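Local coordinates for uncharacterized Thioredoxin-like protein (Aeropyrum pernix, PDB 3HA9), which is of unknown function but has a thioredoxin-like fold with a CxxC disulfide, consistent with an antioxidant or other oxidoreductase role, at residues Phe44-Cys49 with Ala73-Thr78. Numbering follows the deposited sequence.
Sequences FMAAWC and AIDFWT
Phe44 and Ile74 pack tightly at one end of this contact: their side chains run side by side on one face of the sheet, with Ile74 CD1 over the Phe44 ring, 4.0 Å from its centroid, a CH-pi contact. Alongside, the parallel strand ends are joined by hydrogen bonds from Met45 N to Ile74 O (2.9 Å) and, longer, from Phe76 N to Met45 O (3.3 Å). On the other face Met45 SD lies 3.8 Å from Asp75 CB. At the end of its strand, Asp75 OD1 accepts a hydrogen bond from Trp77 N (2.9 Å), an Asx turn. Trp77 CG stands anti to the backbone N (chi1 -159°); one face of its indole closely receives the NE1 edge of Trp48, planes at 71°. The two NE1 atoms, both donors, are not bonded to each other; Trp77 NE1 hydrogen-bonds to Pro93 O. The turn is looser: Ala47 and Trp48 are partly exposed, and Ala47 N stands 3.9 Å from Asp75 OD2, unbonded to it. An alanine in place of Trp77 would probably leave the Trp48 edge without its aromatic face and Pro93 O without this donor. The contact pairs parallel strands 39-45 and 69-75, which helix 52-65 connects as a beta-alpha-beta crossover, beside the Cys49-Cys52 disulfide; helix 98-108 packs on Met45 and Asp75, helix 121-125 on Phe44 and Phe76, while strands 133-138 and 114-117 flank the pair.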
loop_
_atom_site.group_PDB
_atom_site.type_symbol
_atom_site.label_atom_id
_atom_site.label_comp_id
_atom_site.label_asym_id
_atom_site.label_seq_id
_atom_site.Cartn_x
_atom_site.Cartn_y
_atom_site.Cartn_z
ATOM N N PHE A 44 -3.919 0.292 0.517
ATOM C CA PHE A 44 -4.546 -0.908 1.099
ATOM C C PHE A 44 -6.015 -0.865 0.759
ATOM O O PHE A 44 -6.694 0.103 1.092
ATOM C CB PHE A 44 -4.348 -0.915 2.615
ATOM C CG PHE A 44 -2.918 -1.142 3.024
ATOM C CD1 PHE A 44 -2.479 -2.441 3.311
ATOM C CD2 PHE A 44 -1.997 -0.076 3.075
ATOM C CE1 PHE A 44 -1.150 -2.679 3.675
ATOM C CE2 PHE A 44 -0.654 -0.303 3.439
ATOM C CZ PHE A 44 -0.232 -1.581 3.725
ATOM N N MET A 45 -6.489 -1.902 0.068
ATOM C CA MET A 45 -7.833 -1.854 -0.524
ATOM C C MET A 45 -8.468 -3.238 -0.627
ATOM O O MET A 45 -7.877 -4.232 -0.201
ATOM C CB MET A 45 -7.810 -1.108 -1.878
ATOM C CG MET A 45 -6.701 -1.534 -2.876
ATOM S SD MET A 45 -6.857 -3.199 -3.579
ATOM C CE MET A 45 -8.207 -2.924 -4.706
ATOM N N ALA A 46 -9.686 -3.275 -1.159
ATOM C CA ALA A 46 -10.412 -4.522 -1.437
ATOM C C ALA A 46 -11.249 -4.259 -2.664
ATOM O O ALA A 46 -11.690 -3.116 -2.886
ATOM C CB ALA A 46 -11.304 -4.905 -0.240
ATOM N N ALA A 47 -11.470 -5.296 -3.467
ATOM C CA ALA A 47 -12.131 -5.109 -4.756
ATOM C C ALA A 47 -13.589 -4.677 -4.616
ATOM O O ALA A 47 -14.129 -4.016 -5.499
ATOM C CB ALA A 47 -12.011 -6.361 -5.601
ATOM N N TRP A 48 -14.213 -5.028 -3.496
ATOM C CA TRP A 48 -15.609 -4.641 -3.225
ATOM C C TRP A 48 -15.788 -3.316 -2.463
ATOM O O TRP A 48 -16.907 -2.859 -2.237
ATOM C CB TRP A 48 -16.284 -5.766 -2.431
ATOM C CG TRP A 48 -15.624 -6.022 -1.124
ATOM C CD1 TRP A 48 -14.578 -6.865 -0.894
ATOM C CD2 TRP A 48 -15.969 -5.458 0.144
ATOM N NE1 TRP A 48 -14.229 -6.838 0.430
ATOM C CE2 TRP A 48 -15.072 -5.993 1.095
ATOM C CE3 TRP A 48 -16.936 -4.542 0.567
ATOM C CZ2 TRP A 48 -15.110 -5.637 2.447
ATOM C CZ3 TRP A 48 -16.980 -4.195 1.909
ATOM C CH2 TRP A 48 -16.077 -4.749 2.837
ATOM N N CYS A 49 -14.689 -2.687 -2.073
ATOM C CA CYS A 49 -14.729 -1.471 -1.261
ATOM C C CYS A 49 -15.425 -0.342 -2.043
ATOM O O CYS A 49 -15.003 -0.022 -3.145
ATOM C CB CYS A 49 -13.283 -1.103 -0.847
ATOM S SG CYS A 49 -12.840 0.677 -0.651
ATOM N N ALA A 73 -0.823 -1.369 -5.292
ATOM C CA ALA A 73 -2.184 -1.735 -4.880
ATOM C C ALA A 73 -2.097 -2.988 -4.046
ATOM O O ALA A 73 -1.618 -4.012 -4.525
ATOM C CB ALA A 73 -3.097 -1.952 -6.091
ATOM N N ILE A 74 -2.543 -2.901 -2.790
ATOM C CA ILE A 74 -2.388 -4.009 -1.841
ATOM C C ILE A 74 -3.782 -4.469 -1.466
ATOM O O ILE A 74 -4.455 -3.797 -0.690
ATOM C CB ILE A 74 -1.617 -3.613 -0.559
ATOM C CG1 ILE A 74 -0.208 -3.150 -0.905
ATOM C CG2 ILE A 74 -1.570 -4.827 0.421
ATOM C CD1 ILE A 74 0.586 -2.509 0.271
ATOM N N ASP A 75 -4.209 -5.607 -2.014
ATOM C CA ASP A 75 -5.531 -6.132 -1.685
ATOM C C ASP A 75 -5.310 -7.051 -0.508
ATOM O O ASP A 75 -4.650 -8.090 -0.647
ATOM C CB ASP A 75 -6.120 -6.901 -2.885
ATOM C CG ASP A 75 -7.556 -7.374 -2.648
ATOM O OD1 ASP A 75 -7.973 -7.511 -1.483
ATOM O OD2 ASP A 75 -8.274 -7.608 -3.652
ATOM N N PHE A 76 -5.843 -6.662 0.654
ATOM C CA PHE A 76 -5.653 -7.460 1.857
ATOM C C PHE A 76 -6.884 -8.279 2.197
ATOM O O PHE A 76 -6.950 -8.897 3.273
ATOM C CB PHE A 76 -5.169 -6.587 3.050
ATOM C CG PHE A 76 -6.194 -5.605 3.587
ATOM C CD1 PHE A 76 -7.037 -5.955 4.653
ATOM C CD2 PHE A 76 -6.253 -4.311 3.083
ATOM C CE1 PHE A 76 -7.940 -5.031 5.194
ATOM C CE2 PHE A 76 -7.151 -3.376 3.610
ATOM C CZ PHE A 76 -7.990 -3.741 4.676
ATOM N N TRP A 77 -7.864 -8.304 1.283
ATOM C CA TRP A 77 -9.105 -9.019 1.561
ATOM C C TRP A 77 -8.930 -10.498 1.172
ATOM O O TRP A 77 -9.519 -10.995 0.215
ATOM C CB TRP A 77 -10.301 -8.338 0.872
ATOM C CG TRP A 77 -11.600 -8.728 1.531
ATOM C CD1 TRP A 77 -12.489 -9.657 1.095
ATOM C CD2 TRP A 77 -12.100 -8.232 2.771
ATOM N NE1 TRP A 77 -13.544 -9.751 1.976
ATOM C CE2 TRP A 77 -13.329 -8.881 3.012
ATOM C CE3 TRP A 77 -11.646 -7.273 3.689
ATOM C CZ2 TRP A 77 -14.095 -8.633 4.149
ATOM C CZ3 TRP A 77 -12.424 -7.017 4.828
ATOM C CH2 TRP A 77 -13.638 -7.700 5.036
ATOM N N THR A 78 -8.075 -11.179 1.936
ATOM C CA THR A 78 -7.677 -12.548 1.654
ATOM C C THR A 78 -8.081 -13.467 2.800
ATOM O O THR A 78 -8.296 -13.005 3.925
ATOM C CB THR A 78 -6.132 -12.656 1.537
ATOM O OG1 THR A 78 -5.525 -12.247 2.778
ATOM C CG2 THR A 78 -5.608 -11.792 0.394
#